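Local coordinates for glucuronoarabinoxylan endo-1,4-beta-xylanase (Clostridium papyrosolvens, PDB 4FMV), which probably hydrolyses internal beta-1,4 linkages of plant cell-wall xylan, as a family 30 glycoside hydrolase whose catalytic part, without the carbohydrate-binding and dockerin modules, is present here, at residues Gly20-Trp25 against Ile45-Ile50; Pro68-Ala73 against Lys126-Asn131; Ala81-Ser86 against Val133-Ile138; Trp88-Ser93 against Thr115-Tyr120. All coordinates share one frame; numbering follows the deposited sequence.

Contact 1 (Gly20-Trp25 against Ile45-Ile50)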
loop_
_atom_site.group_PDB
_atom_site.type_symbol
_atom_site.label_atom_id
_atom_site.label_comp_id
_atom_site.label_asym_id
_atom_site.label_seq_id
_atom_site.Cartn_x
_atom_site.Cartn_y
_atom_site.Cartn_z
ATOM N N GLY A 20 -2.635 0.258 4.458
ATOM C CA GLY A 20 -3.286 1.537 4.703
ATOM C C GLY A 20 -4.135 1.983 3.535
ATOM O O GLY A 20 -4.562 1.166 2.718
ATOM N N ALA A 21 -4.372 3.293 3.466
ATOM C CA ALA A 21 -5.260 3.879 2.475
ATOM C C ALA A 21 -4.823 5.316 2.213
ATOM O O ALA A 21 -3.786 5.762 2.719
ATOM C CB ALA A 21 -6.710 3.837 2.994
ATOM N N SER A 22 -5.619 6.065 1.462
ATOM C CA SER A 22 -5.239 7.431 1.143
ATOM C C SER A 22 -6.283 8.455 1.594
ATOM O O SER A 22 -7.479 8.221 1.485
ATOM C CB SER A 22 -4.985 7.570 -0.363
ATOM O OG SER A 22 -4.636 8.903 -0.700
ATOM N N SER A 23 -5.811 9.584 2.105
ATOM C CA SER A 23 -6.677 10.726 2.435
ATOM C C SER A 23 -6.816 11.732 1.274
ATOM O O SER A 23 -7.359 12.824 1.459
ATOM C CB SER A 23 -6.206 11.426 3.720
ATOM O OG SER A 23 -4.826 11.756 3.666
ATOM N N ALA A 24 -6.272 11.394 0.100
ATOM C CA ALA A 24 -6.328 12.298 -1.065
ATOM C C ALA A 24 -7.743 12.759 -1.365
ATOM O O ALA A 24 -8.657 11.948 -1.416
ATOM C CB ALA A 24 -5.752 11.594 -2.317
ATOM N N TRP A 25 -7.917 14.064 -1.551
ATOM C CA TRP A 25 -9.219 14.664 -1.871
ATOM C C TRP A 25 -10.318 14.365 -0.842
ATOM O O TRP A 25 -11.503 14.488 -1.141
ATOM C CB TRP A 25 -9.684 14.226 -3.262
ATOM C CG TRP A 25 -8.955 14.907 -4.393
ATOM C CD1 TRP A 25 -8.925 16.258 -4.665
ATOM C CD2 TRP A 25 -8.161 14.275 -5.412
ATOM N NE1 TRP A 25 -8.153 16.490 -5.782
ATOM C CE2 TRP A 25 -7.689 15.294 -6.268
ATOM C CE3 TRP A 25 -7.814 12.938 -5.694
ATOM C CZ2 TRP A 25 -6.875 15.021 -7.390
ATOM C CZ3 TRP A 25 -7.009 12.677 -6.808
ATOM C CH2 TRP A 25 -6.545 13.715 -7.632
ATOM N N ILE A 45 -0.272 2.760 7.484
ATOM C CA ILE A 45 0.258 3.672 6.478
ATOM C C ILE A 45 -0.864 4.577 5.957
ATOM O O ILE A 45 -1.973 4.107 5.698
ATOM C CB ILE A 45 0.885 2.921 5.262
ATOM C CG1 ILE A 45 1.922 1.895 5.717
ATOM C CG2 ILE A 45 1.503 3.918 4.264
ATOM C CD1 ILE A 45 2.505 1.043 4.557
ATOM N N LEU A 46 -0.563 5.864 5.808
ATOM C CA LEU A 46 -1.469 6.830 5.182
ATOM C C LEU A 46 -0.778 7.513 4.015
ATOM O O LEU A 46 0.373 7.953 4.128
ATOM C CB LEU A 46 -1.903 7.913 6.196
ATOM C CG LEU A 46 -2.800 9.013 5.616
ATOM C CD1 LEU A 46 -4.174 8.473 5.134
ATOM C CD2 LEU A 46 -3.014 10.103 6.637
ATOM N N ARG A 47 -1.490 7.607 2.898
ATOM C CA ARG A 47 -1.010 8.297 1.706
ATOM C C ARG A 47 -1.739 9.631 1.542
ATOM O O ARG A 47 -2.963 9.657 1.371
ATOM C CB ARG A 47 -1.264 7.423 0.453
ATOM C CG ARG A 47 -0.787 8.029 -0.868
ATOM C CD ARG A 47 -1.195 7.141 -2.045
ATOM N NE ARG A 47 -0.641 7.609 -3.332
ATOM C CZ ARG A 47 -1.311 7.604 -4.480
ATOM N NH1 ARG A 47 -2.555 7.166 -4.494
ATOM N NH2 ARG A 47 -0.720 8.002 -5.624
ATOM N N LEU A 48 -0.967 10.720 1.529
ATOM C CA LEU A 48 -1.451 12.076 1.272
ATOM C C LEU A 48 -1.326 12.423 -0.214
ATOM O O LEU A 48 -0.473 11.879 -0.925
ATOM C CB LEU A 48 -0.630 13.104 2.053
ATOM C CG LEU A 48 -0.292 12.827 3.515
ATOM C CD1 LEU A 48 0.668 13.897 4.017
ATOM C CD2 LEU A 48 -1.572 12.789 4.346
ATOM N N ARG A 49 -2.242 13.246 -0.709
ATOM C CA ARG A 49 -2.047 13.855 -2.017
ATOM C C ARG A 49 -1.507 15.269 -1.809
ATOM O O ARG A 49 -2.059 16.034 -1.013
ATOM C CB ARG A 49 -3.355 13.914 -2.795
ATOM C CG ARG A 49 -3.273 14.812 -4.038
ATOM C CD ARG A 49 -4.582 14.862 -4.801
ATOM N NE ARG A 49 -4.663 16.094 -5.584
ATOM C CZ ARG A 49 -5.002 17.274 -5.060
ATOM N NH1 ARG A 49 -5.295 17.378 -3.761
ATOM N NH2 ARG A 49 -5.050 18.360 -5.829
ATOM N N ILE A 50 -0.441 15.610 -2.533
ATOM C CA ILE A 50 0.164 16.941 -2.453
ATOM C C ILE A 50 -0.653 17.928 -3.291
ATOM O O ILE A 50 -0.711 17.821 -4.532
ATOM C CB ILE A 50 1.607 16.905 -3.008
ATOM C CG1 ILE A 50 2.463 15.886 -2.242
ATOM C CG2 ILE A 50 2.272 18.285 -2.961
ATOM C CD1 ILE A 50 3.903 15.742 -2.785
HETATM O O HOH W 1 -5.691 15.804 -0.860
#
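Ser22 and Ser23 both bond to one carbonyl oxygen, Arg47 O. The hydroxyl of Ser22, OG, donates to it at 2.8 Å from well above the carbonyl plane, while Ser23 N comes at 2.9 Å from the opposite face. With its OG anti to the backbone N (chi1 179°), Ser22 also accepts from Ala24 N at 3.1 Å, an ST turn that shapes the chain just beyond strand 20-22. Further back the ladder is parallel: Arg47 N donates to Ala21 O at 3.0 Å, and Ala21 N makes a weak bond to Ile45 O. Ser23 OG packs against a methyl of Leu48; this hydroxyl and Arg49 N are both bonded to the Glu69 carboxylate. The extended Arg47 chain runs past the Ser22 side chain to a polar cluster, where its guanidinium meets Glu177, Glu232, Asn142 and Ser86. Arg49 lies instead across the Trp25 indole: its CD sits 3.4 Å from the centroid of the six-membered ring, and its guanidinium stacks on the ring system with planes at 24°. One water accepts from Trp25 N and, weakly, from Arg49 NH1; the charge is paired with Glu51. Strand 45-49 is flanked in the barrel wall by strands 11-22 and 82-86, strand 11-22 in turn pairs with strand 261-266, and helix 67-78 packs over the Leu46 and Leu48 side.

Contact 2 (Pro68-Ala73 against Lys126-Asn131)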
loop_
_atom_site.group_PDB
_atom_site.type_symbol
_atom_site.label_atom_id
_atom_site.label_comp_id
_atom_site.label_asym_id
_atom_site.label_seq_id
_atom_site.Cartn_x
_atom_site.Cartn_y
_atom_site.Cartn_z
ATOM N N PRO A 68 -5.174 20.652 5.358
ATOM C CA PRO A 68 -6.054 19.488 5.504
ATOM C C PRO A 68 -5.267 18.168 5.551
ATOM O O PRO A 68 -5.568 17.303 6.362
ATOM C CB PRO A 68 -6.930 19.549 4.245
ATOM C CG PRO A 68 -6.997 21.023 3.917
ATOM C CD PRO A 68 -5.580 21.501 4.220
ATOM N N GLU A 69 -4.263 18.017 4.699
ATOM C CA GLU A 69 -3.505 16.784 4.671
ATOM C C GLU A 69 -2.547 16.704 5.859
ATOM O O GLU A 69 -2.272 15.622 6.357
ATOM C CB GLU A 69 -2.772 16.618 3.335
ATOM C CG GLU A 69 -3.687 16.295 2.135
ATOM C CD GLU A 69 -4.154 14.855 2.124
ATOM O OE1 GLU A 69 -4.359 14.300 1.015
ATOM O OE2 GLU A 69 -4.335 14.280 3.222
ATOM N N LEU A 70 -2.041 17.847 6.319
ATOM C CA LEU A 70 -1.326 17.863 7.604
ATOM C C LEU A 70 -2.198 17.289 8.746
ATOM O O LEU A 70 -1.731 16.496 9.559
ATOM C CB LEU A 70 -0.821 19.271 7.963
ATOM C CG LEU A 70 -0.288 19.410 9.403
ATOM C CD1 LEU A 70 0.980 18.590 9.592
ATOM C CD2 LEU A 70 -0.034 20.869 9.790
ATOM N N ALA A 71 -3.463 17.694 8.813
ATOM C CA ALA A 71 -4.335 17.212 9.870
ATOM C C ALA A 71 -4.539 15.693 9.752
ATOM O O ALA A 71 -4.547 14.973 10.757
ATOM C CB ALA A 71 -5.683 17.969 9.857
ATOM N N ASN A 72 -4.707 15.214 8.523
ATOM C CA ASN A 72 -4.846 13.788 8.259
ATOM C C ASN A 72 -3.601 13.033 8.709
ATOM O O ASN A 72 -3.681 12.029 9.408
ATOM C CB ASN A 72 -5.134 13.565 6.768
ATOM C CG ASN A 72 -6.487 14.152 6.351
ATOM O OD1 ASN A 72 -7.406 14.239 7.170
ATOM N ND2 ASN A 72 -6.608 14.568 5.088
ATOM N N ALA A 73 -2.446 13.562 8.323
ATOM C CA ALA A 73 -1.155 13.018 8.713
ATOM C C ALA A 73 -1.008 12.933 10.223
ATOM O O ALA A 73 -0.546 11.919 10.751
ATOM C CB ALA A 73 -0.026 13.879 8.115
ATOM N N LYS A 126 9.277 19.784 4.334
ATOM C CA LYS A 126 9.653 20.659 5.440
ATOM C C LYS A 126 8.419 21.174 6.185
ATOM O O LYS A 126 8.408 21.229 7.413
ATOM C CB LYS A 126 10.563 21.804 4.982
ATOM C CG LYS A 126 10.973 22.775 6.109
ATOM C CD LYS A 126 11.756 23.957 5.523
ATOM C CE LYS A 126 12.367 24.882 6.601
ATOM N NZ LYS A 126 11.346 25.592 7.412
ATOM N N TYR A 127 7.368 21.535 5.456
ATOM C CA TYR A 127 6.106 21.915 6.107
ATOM C C TYR A 127 5.616 20.812 7.048
ATOM O O TYR A 127 5.222 21.066 8.194
ATOM C CB TYR A 127 5.041 22.188 5.043
ATOM C CG TYR A 127 3.648 22.368 5.587
ATOM C CD1 TYR A 127 3.344 23.434 6.437
ATOM C CD2 TYR A 127 2.618 21.487 5.245
ATOM C CE1 TYR A 127 2.056 23.623 6.932
ATOM C CE2 TYR A 127 1.321 21.672 5.742
ATOM C CZ TYR A 127 1.052 22.740 6.582
ATOM O OH TYR A 127 -0.218 22.928 7.091
ATOM N N MET A 128 5.632 19.574 6.567
ATOM C CA MET A 128 5.255 18.463 7.424
ATOM C C MET A 128 6.188 18.352 8.641
ATOM O O MET A 128 5.732 18.193 9.797
ATOM C CB MET A 128 5.237 17.161 6.625
ATOM C CG MET A 128 4.127 17.111 5.600
ATOM S SD MET A 128 2.516 16.927 6.377
ATOM C CE MET A 128 1.443 17.490 5.055
ATOM N N LYS A 129 7.493 18.429 8.385
ATOM C CA LYS A 129 8.471 18.341 9.477
ATOM C C LYS A 129 8.309 19.435 10.539
ATOM O O LYS A 129 8.419 19.176 11.744
ATOM C CB LYS A 129 9.889 18.390 8.929
ATOM C CG LYS A 129 10.966 18.340 10.011
ATOM C CD LYS A 129 12.355 18.236 9.396
ATOM C CE LYS A 129 13.432 18.107 10.474
ATOM N NZ LYS A 129 13.191 16.917 11.343
ATOM N N ASP A 130 8.073 20.664 10.094
ATOM C CA ASP A 130 7.963 21.800 11.008
ATOM C C ASP A 130 6.698 21.669 11.859
ATOM O O ASP A 130 6.561 22.276 12.927
ATOM C CB ASP A 130 7.910 23.111 10.214
ATOM C CG ASP A 130 9.241 23.480 9.596
ATOM O OD1 ASP A 130 10.268 22.864 9.962
ATOM O OD2 ASP A 130 9.268 24.405 8.751
ATOM N N ASN A 131 5.742 20.933 11.320
ATOM C CA ASN A 131 4.472 20.652 11.986
ATOM C C ASN A 131 4.378 19.328 12.722
ATOM O O ASN A 131 3.292 18.897 13.072
ATOM C CB ASN A 131 3.285 20.943 11.074
ATOM C CG ASN A 131 3.111 22.428 10.849
ATOM O OD1 ASN A 131 2.468 23.114 11.646
ATOM N ND2 ASN A 131 3.724 22.946 9.795
#
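Leu70 of helix 67-78 packs against Tyr127, Met128 and Asn131. Its CG stands anti to the backbone N (chi1 170°), and both methyls beyond it touch Asn131 CB, at 3.6 Å from CD2 and likewise from CD1. CD2 also lies 3.4 Å from Tyr127 OH, the side chain slanting across that of the tyrosine, and CD1 also meets Met128 SD, at 3.9 Å. Leucine and asparagine side chains cross at about a right angle, whereas leucine and methionine run past each other in opposite directions. The bend of the methionine at chi2 (-71°) sets SD beside Leu70 CD1. Met128 CE lies 3.7 Å from Leu70 N, against the helix backbone. Ala73 CB, one turn on, adds a looser contact to the sulphur. Asn131 is steadied within its own segment: ND2 donates almost straight to Tyr127 O at 2.9 Å, with the oxygen in the amide plane, and Asn131 N reaches that oxygen from the other face of the carbonyl. No hydrogen bond joins the two segments. Their axes stay 10.8 Å apart and cross at -52°, a spacing filled by side chains. Both helices pack on Leu48 of strand 45-49, an arrangement typical of adjacent outer helices in a (beta/alpha)8 barrel.

Contact 3 (Ala81-Ser86 against Val133-Ile138)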
loop_
_atom_site.group_PDB
_atom_site.type_symbol
_atom_site.label_atom_id
_atom_site.label_comp_id
_atom_site.label_asym_id
_atom_site.label_seq_id
_atom_site.Cartn_x
_atom_site.Cartn_y
_atom_site.Cartn_z
ATOM N N ALA A 81 0.867 5.089 12.491
ATOM C CA ALA A 81 1.074 4.896 11.042
ATOM C C ALA A 81 2.209 5.749 10.524
ATOM O O ALA A 81 2.502 6.806 11.090
ATOM C CB ALA A 81 -0.199 5.215 10.252
ATOM N N ILE A 82 2.841 5.321 9.431
ATOM C CA ILE A 82 3.771 6.215 8.768
ATOM C C ILE A 82 2.964 6.934 7.702
ATOM O O ILE A 82 1.833 6.535 7.410
ATOM C CB ILE A 82 4.928 5.440 8.092
ATOM C CG1 ILE A 82 4.379 4.444 7.065
ATOM C CG2 ILE A 82 5.803 4.749 9.151
ATOM C CD1 ILE A 82 5.453 3.592 6.376
ATOM N N VAL A 83 3.576 7.912 7.046
ATOM C CA VAL A 83 2.844 8.780 6.118
ATOM C C VAL A 83 3.704 9.055 4.910
ATOM O O VAL A 83 4.878 9.397 5.054
ATOM C CB VAL A 83 2.500 10.165 6.774
ATOM C CG1 VAL A 83 1.673 11.008 5.833
ATOM C CG2 VAL A 83 1.788 9.983 8.099
ATOM N N PHE A 84 3.135 8.911 3.720
ATOM C CA PHE A 84 3.832 9.336 2.509
ATOM C C PHE A 84 2.915 10.187 1.649
ATOM O O PHE A 84 1.719 10.280 1.931
ATOM C CB PHE A 84 4.435 8.163 1.725
ATOM C CG PHE A 84 3.421 7.317 0.966
ATOM C CD1 PHE A 84 2.626 6.388 1.632
ATOM C CD2 PHE A 84 3.322 7.403 -0.412
ATOM C CE1 PHE A 84 1.737 5.581 0.934
ATOM C CE2 PHE A 84 2.447 6.594 -1.127
ATOM C CZ PHE A 84 1.641 5.684 -0.449
ATOM N N ALA A 85 3.485 10.841 0.637
ATOM C CA ALA A 85 2.746 11.800 -0.188
ATOM C C ALA A 85 3.039 11.609 -1.670
ATOM O O ALA A 85 4.202 11.384 -2.036
ATOM C CB ALA A 85 3.104 13.239 0.233
ATOM N N SER A 86 2.003 11.692 -2.515
ATOM C CA SER A 86 2.192 11.657 -3.981
ATOM C C SER A 86 1.554 12.910 -4.593
ATOM O O SER A 86 0.446 13.310 -4.177
ATOM C CB SER A 86 1.438 10.449 -4.553
ATOM O OG SER A 86 1.820 9.211 -3.953
ATOM N N VAL A 133 5.255 16.120 11.676
ATOM C CA VAL A 133 5.109 14.870 10.941
ATOM C C VAL A 133 6.385 14.634 10.134
ATOM O O VAL A 133 6.737 15.444 9.263
ATOM C CB VAL A 133 3.866 14.923 10.002
ATOM C CG1 VAL A 133 3.818 13.717 9.043
ATOM C CG2 VAL A 133 2.592 15.033 10.826
ATOM N N ASP A 134 7.100 13.549 10.405
ATOM C CA ASP A 134 8.258 13.273 9.574
ATOM C C ASP A 134 7.779 12.340 8.465
ATOM O O ASP A 134 7.518 11.142 8.697
ATOM C CB ASP A 134 9.374 12.618 10.407
ATOM C CG ASP A 134 10.013 13.589 11.425
ATOM O OD1 ASP A 134 9.996 14.817 11.180
ATOM O OD2 ASP A 134 10.544 13.123 12.466
ATOM N N LEU A 135 7.687 12.877 7.249
ATOM C CA LEU A 135 7.187 12.089 6.122
ATOM C C LEU A 135 8.087 10.896 5.891
ATOM O O LEU A 135 9.308 11.054 5.827
ATOM C CB LEU A 135 7.192 12.903 4.839
ATOM C CG LEU A 135 6.001 13.741 4.430
ATOM C CD1 LEU A 135 6.227 14.157 2.961
ATOM C CD2 LEU A 135 4.687 12.985 4.622
ATOM N N TYR A 136 7.492 9.720 5.716
ATOM C CA TYR A 136 8.288 8.523 5.459
ATOM C C TYR A 136 8.935 8.576 4.078
ATOM O O TYR A 136 10.096 8.224 3.921
ATOM C CB TYR A 136 7.441 7.241 5.603
ATOM C CG TYR A 136 8.283 5.986 5.633
ATOM C CD1 TYR A 136 8.789 5.506 6.826
ATOM C CD2 TYR A 136 8.607 5.311 4.459
ATOM C CE1 TYR A 136 9.581 4.374 6.870
ATOM C CE2 TYR A 136 9.400 4.183 4.490
ATOM C CZ TYR A 136 9.876 3.721 5.697
ATOM O OH TYR A 136 10.661 2.609 5.733
ATOM N N ALA A 137 8.162 8.988 3.074
ATOM C CA ALA A 137 8.650 9.065 1.701
ATOM C C ALA A 137 7.797 10.049 0.909
ATOM O O ALA A 137 6.663 10.357 1.295
ATOM C CB ALA A 137 8.596 7.672 1.024
ATOM N N ILE A 138 8.341 10.534 -0.203
ATOM C CA ILE A 138 7.601 11.403 -1.094
ATOM C C ILE A 138 7.810 10.939 -2.538
ATOM O O ILE A 138 8.926 10.568 -2.904
ATOM C CB ILE A 138 8.011 12.884 -0.900
ATOM C CG1 ILE A 138 6.997 13.819 -1.591
ATOM C CG2 ILE A 138 9.474 13.120 -1.371
ATOM C CD1 ILE A 138 7.062 15.280 -1.066
HETATM O O HOH W 2 5.879 9.184 8.600
#
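Tyr136 N donates to Val83 O at 2.7 Å, nearly along the C=O axis, the shorter of the two direct hydrogen bonds here. Two residues on, Ala85 N donates to Ala137 O at 3.3 Å, and Ala85 pairs with Ile138 in parallel register. A water extends the link at the other end, accepting from Val83 N and donating to Asp134 O at 2.6 Å. Around this polar spine the side chains pack on two sides. Ile82 CG1 lies between the backbone N and the carbonyl carbon (chi1 59°), and CD1 beyond it rests over one face of the Tyr136 ring, 3.9 Å from the centroid and offset toward the rim. The tyrosine ring also makes a cation-pi contact with Arg172. On the face of Phe84 and Ala137, Phe84 CB lies 3.2 Å from Ala137 O, and the phenylalanine ring meets Trp229 edge to face. On the opposite face, Leu135 CD2 meets Val83 CG1 at 3.8 Å, while its CD1 approaches Ala85 CB; Ile138 CG1 adds to the same apolar layer, which helix 114-130 covers through Met128, Leu121 and Val125. Neighbouring parallel strands with an apolar layer beneath outer helices are characteristic of the wall of a (beta/alpha)8 barrel.

Contact 4 (Trp88-Ser93 against Thr115-Tyr120)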
loop_
_atom_site.group_PDB
_atom_site.type_symbol
_atom_site.label_atom_id
_atom_site.label_comp_id
_atom_site.label_asym_id
_atom_site.label_seq_id
_atom_site.Cartn_x
_atom_site.Cartn_y
_atom_site.Cartn_z
ATOM N N TRP A 88 -0.101 14.560 -8.122
ATOM C CA TRP A 88 -0.643 14.394 -9.476
ATOM C C TRP A 88 -0.131 15.406 -10.492
ATOM O O TRP A 88 -0.062 15.116 -11.677
ATOM C CB TRP A 88 -2.172 14.420 -9.491
ATOM C CG TRP A 88 -2.873 13.162 -9.081
ATOM C CD1 TRP A 88 -3.813 12.462 -9.812
ATOM C CD2 TRP A 88 -2.765 12.489 -7.815
ATOM N NE1 TRP A 88 -4.282 11.393 -9.065
ATOM C CE2 TRP A 88 -3.652 11.388 -7.850
ATOM C CE3 TRP A 88 -1.997 12.708 -6.669
ATOM C CZ2 TRP A 88 -3.772 10.498 -6.776
ATOM C CZ3 TRP A 88 -2.128 11.841 -5.608
ATOM C CH2 TRP A 88 -3.021 10.748 -5.667
ATOM N N ASN A 89 0.121 16.630 -10.033
ATOM C CA ASN A 89 0.670 17.675 -10.892
ATOM C C ASN A 89 1.613 18.556 -10.094
ATOM O O ASN A 89 1.449 18.707 -8.880
ATOM C CB ASN A 89 -0.431 18.586 -11.468
ATOM C CG ASN A 89 -1.460 17.840 -12.314
ATOM O OD1 ASN A 89 -1.218 17.502 -13.476
ATOM N ND2 ASN A 89 -2.632 17.634 -11.745
ATOM N N PRO A 90 2.601 19.168 -10.767
ATOM C CA PRO A 90 3.240 20.256 -10.028
ATOM C C PRO A 90 2.337 21.494 -10.096
ATOM O O PRO A 90 1.315 21.436 -10.787
ATOM C CB PRO A 90 4.534 20.486 -10.797
ATOM C CG PRO A 90 4.249 20.022 -12.188
ATOM C CD PRO A 90 3.211 18.926 -12.085
ATOM N N PRO A 91 2.739 22.609 -9.450
ATOM C CA PRO A 91 2.039 23.876 -9.663
ATOM C C PRO A 91 1.950 24.218 -11.143
ATOM O O PRO A 91 2.858 23.893 -11.912
ATOM C CB PRO A 91 2.947 24.891 -8.962
ATOM C CG PRO A 91 3.583 24.119 -7.881
ATOM C CD PRO A 91 3.868 22.772 -8.521
ATOM N N ALA A 92 0.858 24.867 -11.530
ATOM C CA ALA A 92 0.586 25.168 -12.930
ATOM C C ALA A 92 1.753 25.878 -13.610
ATOM O O ALA A 92 2.007 25.638 -14.788
ATOM C CB ALA A 92 -0.681 26.013 -13.042
ATOM N N SER A 93 2.474 26.731 -12.871
ATOM C CA SER A 93 3.549 27.532 -13.471
ATOM C C SER A 93 4.758 26.699 -13.897
ATOM O O SER A 93 5.620 27.193 -14.619
ATOM C CB SER A 93 4.005 28.665 -12.533
ATOM O OG SER A 93 4.608 28.166 -11.334
ATOM N N THR A 115 14.467 21.503 -11.242
ATOM C CA THR A 115 15.103 21.987 -10.002
ATOM C C THR A 115 14.050 22.603 -9.070
ATOM O O THR A 115 13.967 22.253 -7.893
ATOM C CB THR A 115 16.211 23.009 -10.317
ATOM O OG1 THR A 115 17.265 22.336 -11.018
ATOM C CG2 THR A 115 16.771 23.628 -9.046
ATOM N N GLU A 116 13.225 23.491 -9.618
ATOM C CA GLU A 116 12.149 24.093 -8.845
ATOM C C GLU A 116 11.211 23.017 -8.287
ATOM O O GLU A 116 10.742 23.104 -7.137
ATOM C CB GLU A 116 11.377 25.129 -9.680
ATOM C CG GLU A 116 10.568 26.109 -8.796
ATOM C CD GLU A 116 9.770 27.133 -9.595
ATOM O OE1 GLU A 116 8.536 27.199 -9.418
ATOM O OE2 GLU A 116 10.374 27.880 -10.386
ATOM N N TYR A 117 10.950 21.991 -9.084
ATOM C CA TYR A 117 10.035 20.934 -8.656
ATOM C C TYR A 117 10.589 20.159 -7.456
ATOM O O TYR A 117 9.840 19.815 -6.534
ATOM C CB TYR A 117 9.693 19.988 -9.811
ATOM C CG TYR A 117 8.646 18.939 -9.465
ATOM C CD1 TYR A 117 7.389 19.303 -8.987
ATOM C CD2 TYR A 117 8.905 17.581 -9.641
ATOM C CE1 TYR A 117 6.435 18.353 -8.689
ATOM C CE2 TYR A 117 7.953 16.624 -9.336
ATOM C CZ TYR A 117 6.725 17.016 -8.860
ATOM O OH TYR A 117 5.773 16.065 -8.559
ATOM N N ALA A 118 11.894 19.902 -7.455
ATOM C CA ALA A 118 12.536 19.275 -6.306
ATOM C C ALA A 118 12.451 20.176 -5.076
ATOM O O ALA A 118 12.288 19.684 -3.971
ATOM C CB ALA A 118 13.993 18.933 -6.616
ATOM N N GLN A 119 12.575 21.487 -5.263
ATOM C CA GLN A 119 12.408 22.442 -4.143
ATOM C C GLN A 119 10.979 22.450 -3.616
ATOM O O GLN A 119 10.734 22.566 -2.417
ATOM C CB GLN A 119 12.781 23.863 -4.576
ATOM C CG GLN A 119 14.241 23.996 -4.895
ATOM C CD GLN A 119 14.586 25.335 -5.488
ATOM O OE1 GLN A 119 13.733 26.027 -6.042
ATOM N NE2 GLN A 119 15.853 25.712 -5.377
ATOM N N TYR A 120 10.038 22.348 -4.539
ATOM C CA TYR A 120 8.626 22.223 -4.197
ATOM C C TYR A 120 8.389 20.981 -3.350
ATOM O O TYR A 120 7.790 21.046 -2.270
ATOM C CB TYR A 120 7.834 22.150 -5.491
ATOM C CG TYR A 120 6.356 21.833 -5.383
ATOM C CD1 TYR A 120 5.450 22.784 -4.929
ATOM C CD2 TYR A 120 5.860 20.601 -5.802
ATOM C CE1 TYR A 120 4.089 22.506 -4.871
ATOM C CE2 TYR A 120 4.498 20.314 -5.743
ATOM C CZ TYR A 120 3.624 21.267 -5.283
ATOM O OH TYR A 120 2.274 21.002 -5.240
HETATM O O HOH W 3 1.515 18.719 -6.155
HETATM O O HOH W 4 7.431 28.221 -11.495
#
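Tyr120, Pro91 and Tyr117 carry most of this contact. Pro91 and Tyr120 reach toward each other tip to tip: Pro91 CD makes a CH-pi contact over the centre of the phenol ring, 3.6 Å from its centroid, and CG packs 3.5 Å from Tyr120 CE1 above the same face. The Tyr120 ring also meets Trp58 edge to face. A water in the plane of the ring joins the tyrosine to the loop, accepting from Tyr120 OH at 2.6 Å and donating to Asn89 O at 2.7 Å. The segment 88-93 belongs to the loop that follows barrel strand 82-86, and helix 114-130 is the next barrel helix along the chain; in (beta/alpha)8 enzymes such loops lie at the C-terminal, active-site end of the strands. Tyr117, the neighbouring ring of the helix, meets Pro90 obliquely, with its CE1 3.6 Å from Pro90 CB, and its hydroxyl is bonded to Val140 O. Toward Ser93 the contact becomes polar: a second water donates both to Ser93 OG, at 2.8 Å, and to Glu116 OE1, at 2.6 Å. Ser93 OG also bonds to Asp56, while the Glu116 carboxylate makes salt bridges with Lys59 and Lys113.

Overall arrangement
All four contacts belong to the (beta/alpha)8 barrel. Contacts 1 and 3, with centres about 9 Å apart, lie in its wall, where strands 45-49 and 82-86 are neighbours. Contact 2 sits outside them, its centre about 12 Å from contact 1 and 9 Å from contact 3; its helices 67-78 and 114-130 lead along the chain into strands 82-86 and 137-139. Contact 4, its centre about 18 Å from those of contacts 2 and 3, shares helix 114-130 with contact 2 and touches contact 1 through Trp88 and Tyr120. Contact 1 closes first along the chain; contacts 2 and 3 then alternate their segments, and both enclose contact 4. Successive strand, helix and loop units of one barrel are thus joined side by side.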